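Local coordinates for transcriptional regulator, TetR family (Agrobacterium tumefaciens, PDB 3C2B), which probably binds regulatory DNA as a dimeric, all-helical transcription factor of the TetR family, at residues 15-20 against 53-58; 22-27 against 39-44; 66-71 against 128-133. All blocks are in the same frame, centred on the assembly; numbering follows the deposited sequence.

Interaction 1: 15-20 against 53-58; sequences PRQNAV and YKWFGD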
loop_
_atom_site.group_PDB
_atom_site.type_symbol
_atom_site.label_atom_id
_atom_site.label_comp_id
_atom_site.label_asym_id
_atom_site.label_seq_id
_atom_site.Cartn_x
_atom_site.Cartn_y
_atom_site.Cartn_z
ATOM N N PRO A 15 -31.746 13.457 -4.442
ATOM C CA PRO A 15 -31.749 13.303 -5.911
ATOM C C PRO A 15 -30.726 14.173 -6.651
ATOM O O PRO A 15 -29.866 13.654 -7.380
ATOM C CB PRO A 15 -33.166 13.725 -6.295
ATOM C CG PRO A 15 -34.000 13.313 -5.123
ATOM C CD PRO A 15 -33.109 13.316 -3.894
ATOM N N ARG A 16 -30.818 15.484 -6.444
ATOM C CA ARG A 16 -29.915 16.443 -7.068
ATOM C C ARG A 16 -28.489 16.373 -6.488
ATOM O O ARG A 16 -27.493 16.451 -7.240
ATOM C CB ARG A 16 -30.495 17.857 -6.941
ATOM C CG ARG A 16 -29.632 18.985 -7.496
ATOM C CD ARG A 16 -29.258 18.784 -8.963
ATOM N NE ARG A 16 -28.743 20.016 -9.558
ATOM C CZ ARG A 16 -27.839 20.072 -10.534
ATOM N NH1 ARG A 16 -27.316 18.960 -11.037
ATOM N NH2 ARG A 16 -27.445 21.251 -10.995
ATOM N N GLN A 17 -28.395 16.256 -5.162
ATOM C CA GLN A 17 -27.104 16.201 -4.475
ATOM C C GLN A 17 -26.289 14.966 -4.898
ATOM O O GLN A 17 -25.064 15.051 -5.059
ATOM C CB GLN A 17 -27.295 16.241 -2.959
ATOM C CG GLN A 17 -27.683 17.607 -2.403
ATOM C CD GLN A 17 -28.037 17.540 -0.925
ATOM O OE1 GLN A 17 -27.171 17.352 -0.062
ATOM N NE2 GLN A 17 -29.323 17.701 -0.626
ATOM N N ASN A 18 -26.986 13.842 -5.099
ATOM C CA ASN A 18 -26.390 12.611 -5.623
ATOM C C ASN A 18 -25.882 12.727 -7.078
ATOM O O ASN A 18 -24.708 12.431 -7.345
ATOM C CB ASN A 18 -27.345 11.429 -5.441
ATOM C CG ASN A 18 -27.633 11.129 -3.970
ATOM O OD1 ASN A 18 -26.916 11.586 -3.075
ATOM N ND2 ASN A 18 -28.686 10.364 -3.719
ATOM N N ALA A 19 -26.735 13.176 -8.001
ATOM C CA ALA A 19 -26.320 13.388 -9.388
ATOM C C ALA A 19 -25.034 14.223 -9.472
ATOM O O ALA A 19 -24.144 13.921 -10.279
ATOM C CB ALA A 19 -27.423 14.044 -10.177
ATOM N N VAL A 20 -24.945 15.258 -8.629
ATOM C CA VAL A 20 -23.789 16.161 -8.568
ATOM C C VAL A 20 -22.509 15.443 -8.076
ATOM O O VAL A 20 -21.425 15.558 -8.668
ATOM C CB VAL A 20 -24.107 17.415 -7.677
ATOM C CG1 VAL A 20 -22.827 18.130 -7.208
ATOM C CG2 VAL A 20 -25.054 18.402 -8.410
ATOM N N TYR A 53 -21.543 25.589 -2.059
ATOM C CA TYR A 53 -21.321 26.025 -0.683
ATOM C C TYR A 53 -22.437 25.616 0.300
ATOM O O TYR A 53 -22.142 25.087 1.377
ATOM C CB TYR A 53 -21.053 27.536 -0.630
ATOM C CG TYR A 53 -20.753 28.066 0.758
ATOM C CD1 TYR A 53 -21.733 28.735 1.501
ATOM C CD2 TYR A 53 -19.488 27.899 1.333
ATOM C CE1 TYR A 53 -21.463 29.221 2.783
ATOM C CE2 TYR A 53 -19.206 28.377 2.618
ATOM C CZ TYR A 53 -20.198 29.042 3.331
ATOM O OH TYR A 53 -19.923 29.521 4.591
ATOM N N LYS A 54 -23.701 25.850 -0.061
ATOM C CA LYS A 54 -24.823 25.528 0.844
ATOM C C LYS A 54 -25.200 24.038 0.843
ATOM O O LYS A 54 -25.918 23.576 1.733
ATOM C CB LYS A 54 -26.043 26.452 0.624
ATOM C CG LYS A 54 -27.195 25.901 -0.225
ATOM C CD LYS A 54 -27.068 26.301 -1.691
ATOM C CE LYS A 54 -28.324 25.969 -2.495
ATOM N NZ LYS A 54 -29.167 27.168 -2.746
ATOM N N TRP A 55 -24.702 23.293 -0.143
ATOM C CA TRP A 55 -24.872 21.839 -0.163
ATOM C C TRP A 55 -23.895 21.122 0.779
ATOM O O TRP A 55 -24.315 20.267 1.574
ATOM C CB TRP A 55 -24.726 21.277 -1.586
ATOM C CG TRP A 55 -25.860 21.624 -2.540
ATOM C CD1 TRP A 55 -27.115 22.062 -2.217
ATOM C CD2 TRP A 55 -25.831 21.520 -3.971
ATOM N NE1 TRP A 55 -27.863 22.260 -3.359
ATOM C CE2 TRP A 55 -27.097 21.931 -4.448
ATOM C CE3 TRP A 55 -24.853 21.125 -4.896
ATOM C CZ2 TRP A 55 -27.411 21.956 -5.811
ATOM C CZ3 TRP A 55 -25.171 21.160 -6.256
ATOM C CH2 TRP A 55 -26.435 21.569 -6.695
ATOM N N PHE A 56 -22.607 21.482 0.682
ATOM C CA PHE A 56 -21.503 20.718 1.308
ATOM C C PHE A 56 -20.553 21.548 2.192
ATOM O O PHE A 56 -19.443 21.096 2.503
ATOM C CB PHE A 56 -20.652 19.968 0.242
ATOM C CG PHE A 56 -21.452 19.377 -0.901
ATOM C CD1 PHE A 56 -21.200 19.781 -2.211
ATOM C CD2 PHE A 56 -22.462 18.416 -0.669
ATOM C CE1 PHE A 56 -21.929 19.242 -3.276
ATOM C CE2 PHE A 56 -23.206 17.874 -1.728
ATOM C CZ PHE A 56 -22.938 18.287 -3.033
ATOM N N GLY A 57 -20.970 22.747 2.593
ATOM C CA GLY A 57 -20.100 23.634 3.368
ATOM C C GLY A 57 -19.026 24.261 2.495
ATOM O O GLY A 57 -19.327 25.106 1.659
ATOM N N ASP A 58 -17.776 23.844 2.685
ATOM C CA ASP A 58 -16.645 24.352 1.899
ATOM C C ASP A 58 -16.052 23.269 0.985
ATOM O O ASP A 58 -16.653 22.213 0.796
ATOM C CB ASP A 58 -15.568 24.948 2.825
ATOM C CG ASP A 58 -15.388 24.151 4.114
ATOM O OD1 ASP A 58 -16.188 24.352 5.051
ATOM O OD2 ASP A 58 -14.443 23.334 4.199
#

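Interaction 2: 22-27 against 39-44; sequences DQALRL and SGLARA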
loop_
_atom_site.group_PDB
_atom_site.type_symbol
_atom_site.label_atom_id
_atom_site.label_comp_id
_atom_site.label_asym_id
_atom_site.label_seq_id
_atom_site.Cartn_x
_atom_site.Cartn_y
_atom_site.Cartn_z
ATOM N N ASP A 22 -21.975 12.291 -8.220
ATOM C CA ASP A 22 -21.578 11.414 -9.329
ATOM C C ASP A 22 -20.674 12.098 -10.364
ATOM O O ASP A 22 -19.757 11.478 -10.896
ATOM C CB ASP A 22 -22.790 10.797 -10.026
ATOM C CG ASP A 22 -23.256 9.495 -9.373
ATOM O OD1 ASP A 22 -22.488 8.829 -8.632
ATOM O OD2 ASP A 22 -24.429 9.132 -9.625
ATOM N N GLN A 23 -20.931 13.369 -10.650
ATOM C CA GLN A 23 -20.053 14.136 -11.534
ATOM C C GLN A 23 -18.681 14.368 -10.911
ATOM O O GLN A 23 -17.649 14.345 -11.608
ATOM C CB GLN A 23 -20.686 15.478 -11.915
ATOM C CG GLN A 23 -21.777 15.394 -12.990
ATOM C CD GLN A 23 -21.451 14.404 -14.103
ATOM O OE1 GLN A 23 -22.273 13.550 -14.433
ATOM N NE2 GLN A 23 -20.248 14.509 -14.678
ATOM N N ALA A 24 -18.679 14.584 -9.594
ATOM C CA ALA A 24 -17.459 14.895 -8.855
ATOM C C ALA A 24 -16.555 13.658 -8.735
ATOM O O ALA A 24 -15.331 13.756 -8.912
ATOM C CB ALA A 24 -17.786 15.501 -7.489
ATOM N N LEU A 25 -17.172 12.511 -8.450
ATOM C CA LEU A 25 -16.512 11.199 -8.507
ATOM C C LEU A 25 -15.915 10.933 -9.897
ATOM O O LEU A 25 -14.760 10.524 -9.997
ATOM C CB LEU A 25 -17.491 10.078 -8.116
ATOM C CG LEU A 25 -17.639 9.700 -6.630
ATOM C CD1 LEU A 25 -17.478 10.889 -5.673
ATOM C CD2 LEU A 25 -18.934 8.925 -6.347
ATOM N N ARG A 26 -16.708 11.187 -10.944
ATOM C CA ARG A 26 -16.275 11.087 -12.340
ATOM C C ARG A 26 -15.036 11.948 -12.641
ATOM O O ARG A 26 -14.064 11.442 -13.203
ATOM C CB ARG A 26 -17.432 11.446 -13.286
ATOM C CG ARG A 26 -17.032 11.722 -14.743
ATOM C CD ARG A 26 -18.186 11.441 -15.718
ATOM N NE ARG A 26 -18.428 9.994 -15.853
ATOM C CZ ARG A 26 -19.438 9.435 -16.528
ATOM N NH1 ARG A 26 -20.344 10.182 -17.162
ATOM N NH2 ARG A 26 -19.545 8.111 -16.564
ATOM N N LEU A 27 -15.082 13.235 -12.281
ATOM C CA LEU A 27 -13.951 14.153 -12.533
ATOM C C LEU A 27 -12.684 13.629 -11.883
ATOM O O LEU A 27 -11.596 13.687 -12.452
ATOM C CB LEU A 27 -14.236 15.558 -11.991
ATOM C CG LEU A 27 -15.058 16.540 -12.833
ATOM C CD1 LEU A 27 -15.407 17.765 -11.986
ATOM C CD2 LEU A 27 -14.327 16.964 -14.122
ATOM N N SER A 39 -15.034 25.217 -10.154
ATOM C CA SER A 39 -15.484 25.551 -11.516
ATOM C C SER A 39 -15.598 24.352 -12.464
ATOM O O SER A 39 -16.448 24.344 -13.346
ATOM C CB SER A 39 -14.553 26.580 -12.150
ATOM O OG SER A 39 -14.987 27.899 -11.876
ATOM N N GLY A 40 -14.732 23.359 -12.307
ATOM C CA GLY A 40 -14.804 22.166 -13.131
ATOM C C GLY A 40 -16.129 21.498 -12.836
ATOM O O GLY A 40 -16.890 21.171 -13.747
ATOM N N LEU A 41 -16.424 21.345 -11.550
ATOM C CA LEU A 41 -17.653 20.692 -11.110
ATOM C C LEU A 41 -18.933 21.532 -11.331
ATOM O O LEU A 41 -20.025 20.978 -11.509
ATOM C CB LEU A 41 -17.522 20.237 -9.654
ATOM C CG LEU A 41 -18.538 19.216 -9.117
ATOM C CD1 LEU A 41 -19.837 19.897 -8.639
ATOM C CD2 LEU A 41 -18.833 18.085 -10.137
ATOM N N ALA A 42 -18.806 22.857 -11.332
ATOM C CA ALA A 42 -19.924 23.709 -11.770
ATOM C C ALA A 42 -20.276 23.417 -13.236
ATOM O O ALA A 42 -21.462 23.262 -13.568
ATOM C CB ALA A 42 -19.613 25.192 -11.560
ATOM N N ARG A 43 -19.241 23.319 -14.084
ATOM C CA ARG A 43 -19.371 23.022 -15.517
ATOM C C ARG A 43 -19.954 21.633 -15.755
ATOM O O ARG A 43 -20.938 21.501 -16.485
ATOM C CB ARG A 43 -18.019 23.122 -16.247
ATOM C CG ARG A 43 -17.399 24.525 -16.434
ATOM C CD ARG A 43 -15.927 24.365 -16.923
ATOM N NE ARG A 43 -15.044 25.519 -16.666
ATOM C CZ ARG A 43 -14.974 26.631 -17.408
ATOM N NH1 ARG A 43 -15.764 26.799 -18.467
ATOM N NH2 ARG A 43 -14.114 27.595 -17.082
ATOM N N ALA A 44 -19.334 20.609 -15.140
ATOM C CA ALA A 44 -19.753 19.204 -15.278
ATOM C C ALA A 44 -21.214 18.897 -14.839
ATOM O O ALA A 44 -21.948 18.175 -15.536
ATOM C CB ALA A 44 -18.766 18.295 -14.548
#

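Interaction 3: 66-71 against 128-133; sequences MITFQQ and GDLLLE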
loop_
_atom_site.group_PDB
_atom_site.type_symbol
_atom_site.label_atom_id
_atom_site.label_comp_id
_atom_site.label_asym_id
_atom_site.label_seq_id
_atom_site.Cartn_x
_atom_site.Cartn_y
_atom_site.Cartn_z
HETATM N N MSE A 66 -18.388 13.388 -0.888
HETATM C CA MSE A 66 -17.961 12.472 -1.947
HETATM C C MSE A 66 -17.511 11.095 -1.378
HETATM O O MSE A 66 -17.906 10.029 -1.872
HETATM C CB MSE A 66 -16.802 13.103 -2.744
HETATM C CG MSE A 66 -17.141 14.364 -3.572
HETATM SE SE MSE A 66 -15.554 15.120 -4.501
HETATM C CE MSE A 66 -15.048 13.582 -5.601
ATOM N N ILE A 67 -16.672 11.136 -0.348
ATOM C CA ILE A 67 -16.236 9.923 0.362
ATOM C C ILE A 67 -17.425 9.185 1.031
ATOM O O ILE A 67 -17.534 7.963 0.897
ATOM C CB ILE A 67 -15.117 10.221 1.401
ATOM C CG1 ILE A 67 -13.837 10.674 0.682
ATOM C CG2 ILE A 67 -14.850 8.999 2.310
ATOM C CD1 ILE A 67 -12.664 11.074 1.591
ATOM N N THR A 68 -18.309 9.909 1.733
ATOM C CA THR A 68 -19.430 9.248 2.421
ATOM C C THR A 68 -20.597 8.891 1.485
ATOM O O THR A 68 -21.379 7.994 1.803
ATOM C CB THR A 68 -19.924 10.022 3.658
ATOM O OG1 THR A 68 -20.596 11.218 3.250
ATOM C CG2 THR A 68 -18.755 10.369 4.574
ATOM N N PHE A 69 -20.718 9.595 0.359
ATOM C CA PHE A 69 -21.671 9.241 -0.715
ATOM C C PHE A 69 -21.244 7.919 -1.349
ATOM O O PHE A 69 -22.076 7.049 -1.577
ATOM C CB PHE A 69 -21.719 10.363 -1.781
ATOM C CG PHE A 69 -22.464 10.004 -3.057
ATOM C CD1 PHE A 69 -23.860 9.917 -3.079
ATOM C CD2 PHE A 69 -21.768 9.798 -4.255
ATOM C CE1 PHE A 69 -24.550 9.598 -4.269
ATOM C CE2 PHE A 69 -22.461 9.486 -5.452
ATOM C CZ PHE A 69 -23.847 9.391 -5.457
ATOM N N GLN A 70 -19.943 7.767 -1.622
ATOM C CA GLN A 70 -19.464 6.536 -2.228
ATOM C C GLN A 70 -19.570 5.348 -1.266
ATOM O O GLN A 70 -20.134 4.305 -1.619
ATOM C CB GLN A 70 -18.047 6.696 -2.757
ATOM C CG GLN A 70 -17.444 5.408 -3.305
ATOM C CD GLN A 70 -18.048 4.947 -4.641
ATOM O OE1 GLN A 70 -18.943 5.581 -5.203
ATOM N NE2 GLN A 70 -17.535 3.828 -5.151
ATOM N N GLN A 71 -19.036 5.534 -0.057
ATOM C CA GLN A 71 -19.118 4.553 1.036
ATOM C C GLN A 71 -20.543 3.994 1.190
ATOM O O GLN A 71 -20.707 2.874 1.669
ATOM C CB GLN A 71 -18.569 5.138 2.372
ATOM C CG GLN A 71 -17.000 5.242 2.419
ATOM C CD GLN A 71 -16.373 5.840 3.713
ATOM O OE1 GLN A 71 -17.058 6.306 4.612
ATOM N NE2 GLN A 71 -15.061 5.849 3.766
ATOM N N GLY A 128 -8.448 11.666 5.455
ATOM C CA GLY A 128 -7.762 10.388 5.664
ATOM C C GLY A 128 -8.456 9.499 6.687
ATOM O O GLY A 128 -8.560 8.284 6.489
ATOM N N ASP A 129 -8.959 10.121 7.762
ATOM C CA ASP A 129 -9.614 9.390 8.866
ATOM C C ASP A 129 -10.917 8.755 8.410
ATOM O O ASP A 129 -11.307 7.707 8.919
ATOM C CB ASP A 129 -9.878 10.283 10.095
ATOM C CG ASP A 129 -8.686 11.164 10.465
ATOM O OD1 ASP A 129 -8.315 12.040 9.641
ATOM O OD2 ASP A 129 -8.146 10.999 11.580
ATOM N N LEU A 130 -11.574 9.391 7.441
ATOM C CA LEU A 130 -12.827 8.884 6.908
ATOM C C LEU A 130 -12.622 7.570 6.155
ATOM O O LEU A 130 -13.422 6.644 6.276
ATOM C CB LEU A 130 -13.489 9.932 6.012
ATOM C CG LEU A 130 -14.919 10.279 6.417
ATOM C CD1 LEU A 130 -15.418 11.516 5.653
ATOM C CD2 LEU A 130 -15.826 9.078 6.196
ATOM N N LEU A 131 -11.546 7.474 5.384
ATOM C CA LEU A 131 -11.230 6.207 4.713
ATOM C C LEU A 131 -10.653 5.228 5.727
ATOM O O LEU A 131 -10.969 4.034 5.704
ATOM C CB LEU A 131 -10.254 6.408 3.550
ATOM C CG LEU A 131 -10.721 6.989 2.206
ATOM C CD1 LEU A 131 -12.024 6.377 1.712
ATOM C CD2 LEU A 131 -10.860 8.469 2.344
ATOM N N LEU A 132 -9.825 5.755 6.629
ATOM C CA LEU A 132 -9.217 4.959 7.682
ATOM C C LEU A 132 -10.297 4.331 8.612
ATOM O O LEU A 132 -10.229 3.138 8.954
ATOM C CB LEU A 132 -8.252 5.854 8.489
ATOM C CG LEU A 132 -6.767 5.521 8.686
ATOM C CD1 LEU A 132 -6.200 4.755 7.508
ATOM C CD2 LEU A 132 -5.977 6.813 8.963
ATOM N N GLU A 133 -11.287 5.136 9.006
ATOM C CA GLU A 133 -12.258 4.705 10.003
ATOM C C GLU A 133 -13.453 3.987 9.399
ATOM O O GLU A 133 -14.012 3.122 10.060
ATOM C CB GLU A 133 -12.762 5.881 10.861
ATOM C CG GLU A 133 -11.734 6.563 11.770
ATOM C CD GLU A 133 -12.183 7.964 12.207
ATOM O OE1 GLU A 133 -12.073 8.287 13.409
ATOM O OE2 GLU A 133 -12.652 8.749 11.343
#

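Interaction 1: 15-20 against 53-58
Trp55 meets three side chains of helix 15-31, Arg16, Gln17 and Val20, and the contact is mostly apolar. Val20 makes its closest approach, with CG2 3.5 Å from Trp55 CZ3, an oblique approach to the ring; the two side chains cross at about a right angle. The CG1 branch of Val20 touches both rings: it is 3.9 Å from Trp55 CZ3 and lies at the edge of the Phe56 ring, 4.2 Å from Phe56 CZ. The CB of Trp55 itself sits over the centre of the Phe56 ring, 3.5 Å above its plane. These rings join the later part of helix 49-56, the second helix of the predicted helix-turn-helix motif, to the first helix of the domain. Phe56 also packs on Leu62 and Ala65 of helix 59-71.

The polar residues contribute mainly their hydrocarbon parts. Gln17 lays CG over one face of the indole, 4.4 Å from Trp55 CG. Arg16 carries CG anti to the backbone N (chi1 177°), beside the six-membered ring, 4.1 Å from Trp55 CZ2. Its guanidinium plane is turned 77° from the indole, which argues against a parallel stack; NH1 instead hydrogen-bonds the carbonyl oxygen of Ala45.

Interaction 2: 22-27 against 39-44
Leu41 and Ala24 form the closely packed side of this crossing. Leu41 holds CG anti to its backbone N (chi1 -164°), and from there the CD2 branch reaches helix 22-27. That methyl touches Ala24 N, at 3.5 Å from Leu41 CD2, and also Gln23 CB, Ala24 CB and Leu27 CD1. It therefore lies against backbone as well as side chain at Ala24.

Leu27 answers from the other helix. Its CD1 lies 3.7 Å from Leu41 N and 3.9 Å from Gly40 C, so it packs against main chain as much as against side chains. Gly40 presents no side chain here, and the leucine methyl rests on its backbone. Leu36, in the loop, touches both Ala24 and Leu27 and extends the apolar packing.

The Gln23-Ala44 side is looser and only partly buried. Gln23 CG, beside the backbone N (chi1 -77°), is 3.8 Å from Ala44 O. The bend at chi2 then turns CD, and Gln23 NE2 stays 4.1 Å from Ala44 CB; no hydrogen bond joins the segments. Both residues keep some exposure to solvent, unlike Ala24 and Leu41.

The axes of the two short helical segments approach to 9.6 Å with a crossing angle of 123°, a steep packing of the first domain helix on the first helix of the predicted helix-turn-helix, as expected for the three-helix DNA-binding domain of TetR-family regulators.

Interaction 3: 66-71 against 128-133
The junction between the DNA-binding domain and the C-terminal domain is bridged here by Ile67, Thr68 and Gln71 of helix 59-71, which meet Leu130 and Leu131 of helix 127-134. One hydrogen bond crosses it: Gln71 NE2 donates to Leu130 O over 3.1 Å, nearly straight at 167°. The acceptor lies close to the amide plane of Gln71, whereas the donor stands above the carbonyl plane, 54° out of it. Beyond CG the glutamine chain is extended, with CD anti to CA. The same amide puts OE1 3.4 Å from Leu130 CD2.

In TetR-family proteins the helix following the helix-turn-helix leads from the DNA-binding domain toward the larger C-terminal one; here segments 66-71 and 128-133 run in nearly the same direction, 19° apart, with axes 10.5 Å apart. Apolar contacts accompany the hydrogen bond. The Thr68 and Leu130 side chains cross at about a right angle, Thr68 CG2 being 3.6 Å from Leu130 CD2, and Ile67 CG2 approaches that same methyl at 4.0 Å. Ile67 CD1 and Leu131 CD2 are pressed together at 3.3 Å. Leu131 also packs on Asn113 and Ala116 of helix 107-120.

In the fold
Interactions 1 and 2 share helix 15-31, which packs on helix 49-56 near its start and on helix 38-45 further along; their centres are about 11 Å apart, and along the chain interaction 2 is nested within the loop closed by interaction 1. Val20 and Leu41 connect them directly. Interaction 3 follows in series, its centre about 16 Å from that of interaction 1 and 18 Å from that of interaction 2. Phe69 touches Asn18 and Asp22, and Met66 touches Ala24 and Leu25, linking helix 59-71 back to helix 15-31. Contacts therefore run from the predicted DNA-binding motif through helix 59-71 to helix 127-134 of the C-terminal domain.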